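Long-range contacts in TRAP dicarboxylate ABC transporter, substrate-binding protein (Roseobacter denitrificans, PDB 4OVQ), which binds beta-D-glucuronate in the periplasm, as the substrate-binding protein of a TRAP transport system: residues Ala143-Phe148 and His229-Glu234; Asn207-Tyr212 and Lys271-Ser276; Leu104-Lys109 and Ala298-Val303. One frame throughout, in Å; residues are numbered along the deposited sequence.

Three contacts illustrate how one binding protein ties its sugar pocket to the rest of its fold. Contacts 1 and 2 both touch the bound glucuronate, and their centres are 11 Å apart. They join each other directly, with A143 O accepting from N208 ND2 at 2.8 Å and S147 O accepting from N207 N at 3.0 Å, both probable hydrogen bonds. Contact 3 lies 13 Å from contact 1, centre to centre, and joins it through H229 O and F106 N, 3.0 Å apart, a probable backbone hydrogen bond. Contacts 2 and 3 do not touch; their centres are 23 Å apart. Contact 1 therefore stands between the other two and shares a border with each.

Contact 1: Ala143-Phe148 and His229-Glu234; sequences AGARSF and HLIIPE. With BDP (beta-D-glucopyranuronic acid), chain C.
F148 and H229 meet ring against ring: CE1 of H229 sits 3.6 Å above the centre of the F148 ring, with the two planes inclined by 31°. R146 O lies over the opposite face of the imidazole, 3.4 Å above its plane, so that H229 is clamped between an aromatic ring and a peptide group. Its first torsion (51°) places CG between the backbone N and the carbonyl carbon, which folds the ring over the partner segment; S227 at ND1 and E206 at NE2 fix its rotation. A serine in place of F148 would probably open a gap on one face of the imidazole and leave it held by less packing. The backbones pair antiparallel at R146 and L230, with a nearly straight bond from R146 N to L230 O (2.8 Å) and a weak return from H229 N to R146 O. The segments run between sheets in opposite senses, 143-148 from the five-stranded into the four-stranded one and 229-234 back, as in the paired hinge crossover of a type II periplasmic binding fold. R146 crosses L230 with CD 3.9 Å from L230 CB, then bends at chi3 and offers the sugar its guanidinium edge: NH1 donates to BDP O5 and NH2 to BDP O6B, each at 3.0 Å. A salt bridge from NE to E206 steadies it. At another corner of the sugar, E234 OE2 accepts from BDP O2 at 2.5 Å; N88 donates to it too. A water accepts from A143 N and donates to G144 O and I232 O, bridging the segments.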
loop_
_atom_site.group_PDB
_atom_site.type_symbol
_atom_site.label_atom_id
_atom_site.label_comp_id
_atom_site.label_asym_id
_atom_site.label_seq_id
_atom_site.Cartn_x
_atom_site.Cartn_y
_atom_site.Cartn_z
ATOM N N ALA A 143 -6.246 -0.863 1.193
ATOM C CA ALA A 143 -5.459 -2.053 0.834
ATOM C C ALA A 143 -5.393 -3.012 2.002
ATOM O O ALA A 143 -4.512 -3.878 2.061
ATOM C CB ALA A 143 -4.046 -1.683 0.375
ATOM N N GLY A 144 -6.352 -2.885 2.920
ATOM C CA GLY A 144 -6.449 -3.796 4.029
ATOM C C GLY A 144 -5.222 -3.878 4.904
ATOM O O GLY A 144 -4.438 -2.944 4.997
ATOM N N ALA A 145 -5.147 -4.984 5.646
ATOM C CA ALA A 145 -3.956 -5.316 6.419
ATOM C C ALA A 145 -3.106 -6.361 5.698
ATOM O O ALA A 145 -3.631 -7.295 5.085
ATOM C CB ALA A 145 -4.333 -5.842 7.780
ATOM N N ARG A 146 -1.788 -6.202 5.821
ATOM C CA ARG A 146 -0.807 -7.130 5.292
ATOM C C ARG A 146 -0.402 -8.168 6.350
ATOM O O ARG A 146 -0.141 -7.815 7.495
ATOM C CB ARG A 146 0.444 -6.352 4.824
ATOM C CG ARG A 146 0.151 -5.257 3.846
ATOM C CD ARG A 146 1.386 -4.422 3.516
ATOM N NE ARG A 146 2.422 -5.142 2.798
ATOM C CZ ARG A 146 2.622 -5.066 1.481
ATOM N NH1 ARG A 146 1.765 -4.415 0.704
ATOM N NH2 ARG A 146 3.618 -5.728 0.948
ATOM N N SER A 147 -0.351 -9.424 5.936
ATOM C CA SER A 147 0.060 -10.538 6.790
ATOM C C SER A 147 1.053 -11.457 6.086
ATOM O O SER A 147 1.117 -11.485 4.856
ATOM C CB SER A 147 -1.150 -11.373 7.182
ATOM O OG SER A 147 -2.022 -10.642 8.025
ATOM N N PHE A 148 1.799 -12.231 6.878
ATOM C CA PHE A 148 2.839 -13.089 6.356
ATOM C C PHE A 148 2.297 -14.304 5.630
ATOM O O PHE A 148 1.291 -14.902 6.022
ATOM C CB PHE A 148 3.747 -13.611 7.491
ATOM C CG PHE A 148 4.573 -12.549 8.148
ATOM C CD1 PHE A 148 5.565 -11.892 7.439
ATOM C CD2 PHE A 148 4.391 -12.226 9.489
ATOM C CE1 PHE A 148 6.338 -10.924 8.051
ATOM C CE2 PHE A 148 5.156 -11.270 10.087
ATOM C CZ PHE A 148 6.131 -10.606 9.356
ATOM N N HIS A 229 0.489 -7.038 10.376
ATOM C CA HIS A 229 1.578 -6.230 10.917
ATOM C C HIS A 229 1.696 -4.851 10.283
ATOM O O HIS A 229 2.300 -3.957 10.874
ATOM C CB HIS A 229 2.904 -6.971 10.746
ATOM C CG HIS A 229 3.135 -7.467 9.350
ATOM N ND1 HIS A 229 2.886 -8.767 8.976
ATOM C CD2 HIS A 229 3.565 -6.828 8.238
ATOM C CE1 HIS A 229 3.143 -8.906 7.688
ATOM N NE2 HIS A 229 3.549 -7.737 7.218
ATOM N N LEU A 230 1.151 -4.685 9.074
ATOM C CA LEU A 230 1.156 -3.395 8.391
ATOM C C LEU A 230 -0.248 -3.121 7.872
ATOM O O LEU A 230 -0.890 -4.039 7.301
ATOM C CB LEU A 230 2.149 -3.415 7.224
ATOM C CG LEU A 230 3.640 -3.344 7.606
ATOM C CD1 LEU A 230 4.546 -3.730 6.433
ATOM C CD2 LEU A 230 3.987 -1.959 8.124
ATOM N N ILE A 231 -0.707 -1.873 8.054
ATOM C CA ILE A 231 -1.974 -1.414 7.517
ATOM C C ILE A 231 -1.659 -0.089 6.815
ATOM O O ILE A 231 -1.554 0.962 7.430
ATOM C CB ILE A 231 -3.016 -1.249 8.644
ATOM C CG1 ILE A 231 -3.225 -2.586 9.333
ATOM C CG2 ILE A 231 -4.326 -0.742 8.083
ATOM C CD1 ILE A 231 -4.178 -2.505 10.558
ATOM N N ILE A 232 -1.425 -0.192 5.505
ATOM C CA ILE A 232 -0.902 0.897 4.696
ATOM C C ILE A 232 -1.969 1.319 3.679
ATOM O O ILE A 232 -2.471 0.470 2.942
ATOM C CB ILE A 232 0.368 0.415 3.956
ATOM C CG1 ILE A 232 1.404 -0.105 4.951
ATOM C CG2 ILE A 232 0.923 1.522 3.110
ATOM C CD1 ILE A 232 2.678 -0.619 4.297
ATOM N N PRO A 233 -2.304 2.613 3.627
ATOM C CA PRO A 233 -3.300 3.067 2.658
ATOM C C PRO A 233 -2.651 3.280 1.299
ATOM O O PRO A 233 -1.412 3.299 1.165
ATOM C CB PRO A 233 -3.736 4.421 3.224
ATOM C CG PRO A 233 -2.521 4.943 3.904
ATOM C CD PRO A 233 -1.870 3.718 4.504
ATOM N N GLU A 234 -3.482 3.466 0.291
ATOM C CA GLU A 234 -2.988 3.884 -0.997
ATOM C C GLU A 234 -3.647 5.179 -1.353
ATOM O O GLU A 234 -4.566 5.640 -0.676
ATOM C CB GLU A 234 -3.260 2.814 -2.066
ATOM C CG GLU A 234 -2.944 1.390 -1.606
ATOM C CD GLU A 234 -2.599 0.462 -2.733
ATOM O OE1 GLU A 234 -3.014 0.737 -3.876
ATOM O OE2 GLU A 234 -1.923 -0.543 -2.424
HETATM C C1 BDP C . 0.035 -4.398 -2.589
HETATM C C2 BDP C . -0.093 -2.972 -3.057
HETATM C C3 BDP C . 0.757 -2.829 -4.243
HETATM C C4 BDP C . 2.175 -3.151 -3.906
HETATM C C5 BDP C . 2.278 -4.552 -3.350
HETATM C C6 BDP C . 3.708 -4.931 -2.932
HETATM O O2 BDP C . -1.499 -2.810 -3.446
HETATM O O3 BDP C . 0.725 -1.388 -4.560
HETATM O O4 BDP C . 3.026 -3.017 -5.122
HETATM O O5 BDP C . 1.420 -4.723 -2.230
HETATM O O6A BDP C . 4.682 -4.492 -3.611
HETATM O O1 BDP C . -0.715 -4.666 -1.439
HETATM O O6B BDP C . 3.767 -5.790 -2.018
HETATM O O HOH W 1 -5.160 -0.247 3.751
HETATM O O HOH W 2 -2.120 -2.293 3.411
#

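Contact 2: Asn207-Tyr212 and Lys271-Ser276; sequences NNWPSY and KREAAS. With BDP (beta-D-glucopyranuronic acid), chain C.
E273 carries CG anti to the backbone N (chi1 -164°), which sets CG 3.7 Å from W209 CD1; the bend at chi2 then turns the carboxylate, and OE2 comes to lie at the edge of the indole, in its plane. The two side chains cross at about a right angle, the two flat groups being 54° apart. R272 CG, also anti to its backbone N (chi1 178°), slides past P210, 3.8 Å from P210 CB, as the two side chains run in opposite directions. The bend at chi2 beyond it helps turn NE back along the helix to donate to S276 OG at 2.9 Å, within the guanidinium plane. S276 OG in turn rests 3.4 Å from P210 CA. E213 accepts from NH1 of R272 in a salt bridge and is also hydrogen-bonded to S276 OG, so the polar ends over the proline are tied together.

No direct hydrogen bond joins the two segments. Water 3 bridges them instead, accepting from W209 N and donating to E273 OE2 at 2.6 Å. The N-terminal end of the short helix lies toward the sugar. N208 caps it, its OD1 accepting from S211 N at 2.9 Å, nearly along the C=O axis. N207, one residue earlier, grips the ligand twice: OD1 accepts from BDP O1 at 2.6 Å, while ND2 donates to BDP O5 at 3.0 Å. The backbone N of N208 uses a lone pair of the same OD1, in the carbonyl plane, which helps to fix the amide's rotation. A capped helix start thus forms one wall of the glucuronate pocket and is backed by helix 248-282, the long helix characteristic of TRAP solute-binding proteins.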
loop_
_atom_site.group_PDB
_atom_site.type_symbol
_atom_site.label_atom_id
_atom_site.label_comp_id
_atom_site.label_asym_id
_atom_site.label_seq_id
_atom_site.Cartn_x
_atom_site.Cartn_y
_atom_site.Cartn_z
ATOM N N ASN A 207 1.344 -9.646 2.560
ATOM C CA ASN A 207 0.431 -8.832 1.797
ATOM C C ASN A 207 -0.998 -9.040 2.235
ATOM O O ASN A 207 -1.266 -9.846 3.100
ATOM C CB ASN A 207 0.564 -9.094 0.297
ATOM C CG ASN A 207 0.502 -7.813 -0.498
ATOM O OD1 ASN A 207 -0.459 -7.058 -0.347
ATOM N ND2 ASN A 207 1.529 -7.526 -1.297
ATOM N N ASN A 208 -1.907 -8.275 1.645
ATOM C CA ASN A 208 -3.335 -8.452 1.925
ATOM C C ASN A 208 -3.895 -9.676 1.169
ATOM O O ASN A 208 -3.233 -10.266 0.316
ATOM C CB ASN A 208 -4.079 -7.179 1.547
ATOM C CG ASN A 208 -3.784 -6.721 0.125
ATOM O OD1 ASN A 208 -3.814 -7.494 -0.820
ATOM N ND2 ASN A 208 -3.489 -5.418 -0.032
ATOM N N TRP A 209 -5.133 -10.072 1.484
ATOM C CA TRP A 209 -5.720 -11.235 0.818
ATOM C C TRP A 209 -5.811 -11.114 -0.691
ATOM O O TRP A 209 -5.466 -12.044 -1.413
ATOM C CB TRP A 209 -7.119 -11.575 1.345
ATOM C CG TRP A 209 -7.159 -12.134 2.713
ATOM C CD1 TRP A 209 -7.544 -11.483 3.837
ATOM C CD2 TRP A 209 -6.837 -13.476 3.112
ATOM N NE1 TRP A 209 -7.481 -12.322 4.923
ATOM C CE2 TRP A 209 -7.054 -13.556 4.503
ATOM C CE3 TRP A 209 -6.375 -14.610 2.433
ATOM C CZ2 TRP A 209 -6.833 -14.738 5.233
ATOM C CZ3 TRP A 209 -6.151 -15.781 3.163
ATOM C CH2 TRP A 209 -6.388 -15.827 4.549
ATOM N N PRO A 210 -6.299 -9.973 -1.209
ATOM C CA PRO A 210 -6.445 -9.884 -2.664
ATOM C C PRO A 210 -5.136 -9.972 -3.480
ATOM O O PRO A 210 -5.119 -10.506 -4.589
ATOM C CB PRO A 210 -7.159 -8.539 -2.857
ATOM C CG PRO A 210 -7.889 -8.322 -1.566
ATOM C CD PRO A 210 -6.934 -8.839 -0.527
ATOM N N SER A 211 -4.048 -9.443 -2.935
ATOM C CA SER A 211 -2.747 -9.535 -3.607
ATOM C C SER A 211 -2.201 -10.954 -3.524
ATOM O O SER A 211 -1.659 -11.467 -4.482
ATOM C CB SER A 211 -1.731 -8.590 -2.972
ATOM O OG SER A 211 -1.929 -7.239 -3.352
ATOM N N TYR A 212 -2.354 -11.575 -2.364
ATOM C CA TYR A 212 -1.891 -12.950 -2.146
ATOM C C TYR A 212 -2.561 -13.853 -3.167
ATOM O O TYR A 212 -1.940 -14.720 -3.772
ATOM C CB TYR A 212 -2.272 -13.375 -0.743
ATOM C CG TYR A 212 -1.991 -14.802 -0.322
ATOM C CD1 TYR A 212 -0.710 -15.342 -0.414
ATOM C CD2 TYR A 212 -2.995 -15.595 0.257
ATOM C CE1 TYR A 212 -0.455 -16.620 0.019
ATOM C CE2 TYR A 212 -2.735 -16.890 0.664
ATOM C CZ TYR A 212 -1.470 -17.387 0.543
ATOM O OH TYR A 212 -1.236 -18.665 0.979
ATOM N N LYS A 271 -15.708 -6.434 -0.567
ATOM C CA LYS A 271 -16.192 -7.675 -1.176
ATOM C C LYS A 271 -15.029 -8.557 -1.669
ATOM O O LYS A 271 -15.120 -9.783 -1.703
ATOM C CB LYS A 271 -17.144 -7.347 -2.327
ATOM C CG LYS A 271 -18.495 -6.821 -1.843
ATOM C CD LYS A 271 -19.525 -6.885 -2.946
ATOM C CE LYS A 271 -19.375 -5.713 -3.895
ATOM N NZ LYS A 271 -20.038 -5.985 -5.204
ATOM N N ARG A 272 -13.911 -7.939 -2.034
ATOM C CA ARG A 272 -12.844 -8.692 -2.683
ATOM C C ARG A 272 -12.011 -9.424 -1.669
ATOM O O ARG A 272 -11.506 -10.512 -1.957
ATOM C CB ARG A 272 -11.936 -7.776 -3.496
ATOM C CG ARG A 272 -10.778 -8.493 -4.152
ATOM C CD ARG A 272 -11.276 -9.695 -4.909
ATOM N NE ARG A 272 -10.199 -10.343 -5.627
ATOM C CZ ARG A 272 -9.825 -10.042 -6.864
ATOM N NH1 ARG A 272 -8.826 -10.718 -7.420
ATOM N NH2 ARG A 272 -10.479 -9.121 -7.557
ATOM N N GLU A 273 -11.838 -8.806 -0.506
ATOM C CA GLU A 273 -11.053 -9.414 0.557
ATOM C C GLU A 273 -11.679 -10.737 0.955
ATOM O O GLU A 273 -10.990 -11.717 1.205
ATOM C CB GLU A 273 -10.994 -8.501 1.766
ATOM C CG GLU A 273 -9.899 -8.865 2.769
ATOM C CD GLU A 273 -9.210 -7.643 3.370
ATOM O OE1 GLU A 273 -9.435 -6.526 2.882
ATOM O OE2 GLU A 273 -8.443 -7.794 4.340
ATOM N N ALA A 274 -13.003 -10.768 0.997
ATOM C CA ALA A 274 -13.692 -11.981 1.409
ATOM C C ALA A 274 -13.661 -13.045 0.324
ATOM O O ALA A 274 -13.469 -14.232 0.616
ATOM C CB ALA A 274 -15.123 -11.653 1.781
ATOM N N ALA A 275 -13.884 -12.621 -0.916
ATOM C CA ALA A 275 -13.870 -13.517 -2.068
ATOM C C ALA A 275 -12.485 -14.114 -2.288
ATOM O O ALA A 275 -12.354 -15.298 -2.600
ATOM C CB ALA A 275 -14.329 -12.776 -3.320
ATOM N N SER A 276 -11.456 -13.276 -2.150
ATOM C CA SER A 276 -10.064 -13.718 -2.282
ATOM C C SER A 276 -9.724 -14.720 -1.211
ATOM O O SER A 276 -9.163 -15.786 -1.480
ATOM C CB SER A 276 -9.101 -12.502 -2.186
ATOM O OG SER A 276 -9.160 -11.796 -3.388
HETATM C C1 BDP C . 0.035 -4.398 -2.589
HETATM C C2 BDP C . -0.093 -2.972 -3.057
HETATM C C3 BDP C . 0.757 -2.829 -4.243
HETATM C C4 BDP C . 2.175 -3.151 -3.906
HETATM C C5 BDP C . 2.278 -4.552 -3.350
HETATM C C6 BDP C . 3.708 -4.931 -2.932
HETATM O O2 BDP C . -1.499 -2.810 -3.446
HETATM O O3 BDP C . 0.725 -1.388 -4.560
HETATM O O4 BDP C . 3.026 -3.017 -5.122
HETATM O O5 BDP C . 1.420 -4.723 -2.230
HETATM O O6A BDP C . 4.682 -4.492 -3.611
HETATM O O1 BDP C . -0.715 -4.666 -1.439
HETATM O O6B BDP C . 3.767 -5.790 -2.018
HETATM O O HOH W 3 -5.918 -8.362 3.830
#

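Contact 3: Leu104-Lys109 and Ala298-Val303; sequences LPFIFK and AAMAPV
M300 is the first residue of 298-303 to reach the loop, touching both P105 and F106. It stands at the third position of a type I turn running from A298 to A301, and the turn presents its side chain to the partner. This residue is a selenomethionine, and its chain bends at chi2 (-65°), which brings SE against the proline, and again at chi3. CG comes up to the edge of the F106 ring, close to the ring plane and 4.0 Å from F106 CD2. The side chain crosses P105 at about a right angle, SE lying 3.7 Å from P105 CB and 3.8 Å from P105 CG. M177 of helix 172-180 touches both P105 and M300 and joins the cluster.

After M300 the chain enters helix 301-310. A301 and P302 form its first turn, where a proline costs no backbone hydrogen bond, and the turn is closed by V303 N donating to M300 O at 2.9 Å. V303 brings the helix back to the loop. Its CG1 approaches P105 CD at 4.3 Å and L104 CD2 at 4.4 Å, while the same L104 methyl lies 4.2 Å from V303 O. P105 is therefore met by selenium at one end of its ring and by a valine methyl at the other.

The receiving surface is itself a turn, type II, from L104 to I107. P105 takes the second position and F106 the third with positive phi (63°), an uncommon value outside glycine. Y304, the next residue of the helix, is hydrogen-bonded through its hydroxyl to P105 O. No hydrogen bond joins the segments, and the side-chain contacts are apolar: a type II turn with proline at its second position docks against the type I turn and the start of helix 301-310 that follows it, joining the loop before helix 111-118 to the C-terminal helices of the binding protein.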
loop_
_atom_site.group_PDB
_atom_site.type_symbol
_atom_site.label_atom_id
_atom_site.label_comp_id
_atom_site.label_asym_id
_atom_site.label_seq_id
_atom_site.Cartn_x
_atom_site.Cartn_y
_atom_site.Cartn_z
ATOM N N LEU A 104 4.931 2.338 9.537
ATOM C CA LEU A 104 5.311 1.781 10.849
ATOM C C LEU A 104 4.438 0.580 11.211
ATOM O O LEU A 104 3.212 0.649 11.196
ATOM C CB LEU A 104 5.226 2.854 11.940
ATOM C CG LEU A 104 6.370 3.868 11.868
ATOM C CD1 LEU A 104 6.005 5.134 12.651
ATOM C CD2 LEU A 104 7.700 3.272 12.357
ATOM N N PRO A 105 5.079 -0.555 11.525
ATOM C CA PRO A 105 4.341 -1.759 11.907
ATOM C C PRO A 105 3.461 -1.512 13.136
ATOM O O PRO A 105 3.908 -0.858 14.058
ATOM C CB PRO A 105 5.466 -2.743 12.249
ATOM C CG PRO A 105 6.592 -2.306 11.407
ATOM C CD PRO A 105 6.523 -0.813 11.426
ATOM N N PHE A 106 2.230 -1.998 13.088
ATOM C CA PHE A 106 1.319 -1.948 14.227
ATOM C C PHE A 106 0.958 -0.527 14.670
ATOM O O PHE A 106 0.690 -0.301 15.862
ATOM C CB PHE A 106 1.905 -2.756 15.398
ATOM C CG PHE A 106 2.160 -4.212 15.070
ATOM C CD1 PHE A 106 1.106 -5.105 14.942
ATOM C CD2 PHE A 106 3.452 -4.679 14.896
ATOM C CE1 PHE A 106 1.336 -6.435 14.638
ATOM C CE2 PHE A 106 3.691 -6.003 14.599
ATOM C CZ PHE A 106 2.628 -6.885 14.474
ATOM N N ILE A 107 0.924 0.432 13.742
ATOM C CA ILE A 107 0.565 1.806 14.112
ATOM C C ILE A 107 -0.945 2.082 14.077
ATOM O O ILE A 107 -1.445 2.938 14.815
ATOM C CB ILE A 107 1.329 2.863 13.289
ATOM C CG1 ILE A 107 1.201 4.225 13.993
ATOM C CG2 ILE A 107 0.823 2.924 11.862
ATOM C CD1 ILE A 107 1.926 5.336 13.301
ATOM N N PHE A 108 -1.670 1.353 13.244
ATOM C CA PHE A 108 -3.125 1.402 13.266
ATOM C C PHE A 108 -3.649 0.132 13.930
ATOM O O PHE A 108 -2.997 -0.905 13.880
ATOM C CB PHE A 108 -3.670 1.547 11.843
ATOM C CG PHE A 108 -3.093 2.713 11.094
ATOM C CD1 PHE A 108 -3.341 4.014 11.513
ATOM C CD2 PHE A 108 -2.299 2.518 9.973
ATOM C CE1 PHE A 108 -2.810 5.098 10.827
ATOM C CE2 PHE A 108 -1.772 3.595 9.281
ATOM C CZ PHE A 108 -2.029 4.888 9.709
ATOM N N LYS A 109 -4.800 0.208 14.591
ATOM C CA LYS A 109 -5.405 -0.971 15.193
ATOM C C LYS A 109 -6.175 -1.777 14.160
ATOM O O LYS A 109 -6.354 -2.983 14.328
ATOM C CB LYS A 109 -6.346 -0.573 16.345
ATOM C CG LYS A 109 -5.955 0.717 17.059
ATOM C CD LYS A 109 -6.871 1.038 18.231
ATOM C CE LYS A 109 -6.165 1.958 19.205
ATOM N NZ LYS A 109 -7.117 2.848 19.933
ATOM N N ALA A 298 6.159 -5.758 20.308
ATOM C CA ALA A 298 7.230 -5.360 21.210
ATOM C C ALA A 298 8.555 -5.307 20.482
ATOM O O ALA A 298 9.418 -4.484 20.779
ATOM C CB ALA A 298 7.313 -6.327 22.387
ATOM N N ALA A 299 8.718 -6.195 19.504
ATOM C CA ALA A 299 9.968 -6.307 18.784
ATOM C C ALA A 299 10.213 -5.120 17.840
ATOM O O ALA A 299 11.335 -4.897 17.372
ATOM C CB ALA A 299 9.977 -7.608 17.962
HETATM N N MSE A 300 9.165 -4.336 17.605
HETATM C CA MSE A 300 9.271 -3.181 16.703
HETATM C C MSE A 300 9.789 -1.930 17.371
HETATM O O MSE A 300 9.938 -0.903 16.715
HETATM C CB MSE A 300 7.919 -2.855 16.088
HETATM C CG MSE A 300 7.312 -4.001 15.400
HETATM SE SE MSE A 300 8.315 -4.569 13.852
HETATM C CE MSE A 300 9.563 -5.803 14.589
ATOM N N ALA A 301 10.051 -2.005 18.675
ATOM C CA ALA A 301 10.517 -0.835 19.395
ATOM C C ALA A 301 11.635 -0.130 18.651
ATOM O O ALA A 301 11.554 1.081 18.445
ATOM C CB ALA A 301 10.956 -1.203 20.823
ATOM N N PRO A 302 12.675 -0.876 18.221
ATOM C CA PRO A 302 13.834 -0.323 17.507
ATOM C C PRO A 302 13.512 0.293 16.129
ATOM O O PRO A 302 14.247 1.146 15.642
ATOM C CB PRO A 302 14.781 -1.525 17.345
ATOM C CG PRO A 302 14.218 -2.599 18.119
ATOM C CD PRO A 302 12.774 -2.339 18.345
ATOM N N VAL A 303 12.443 -0.157 15.488
ATOM C CA VAL A 303 12.055 0.410 14.202
ATOM C C VAL A 303 11.401 1.785 14.416
ATOM O O VAL A 303 11.689 2.741 13.674
ATOM C CB VAL A 303 11.123 -0.556 13.434
ATOM C CG1 VAL A 303 10.672 0.040 12.089
ATOM C CG2 VAL A 303 11.826 -1.896 13.201
#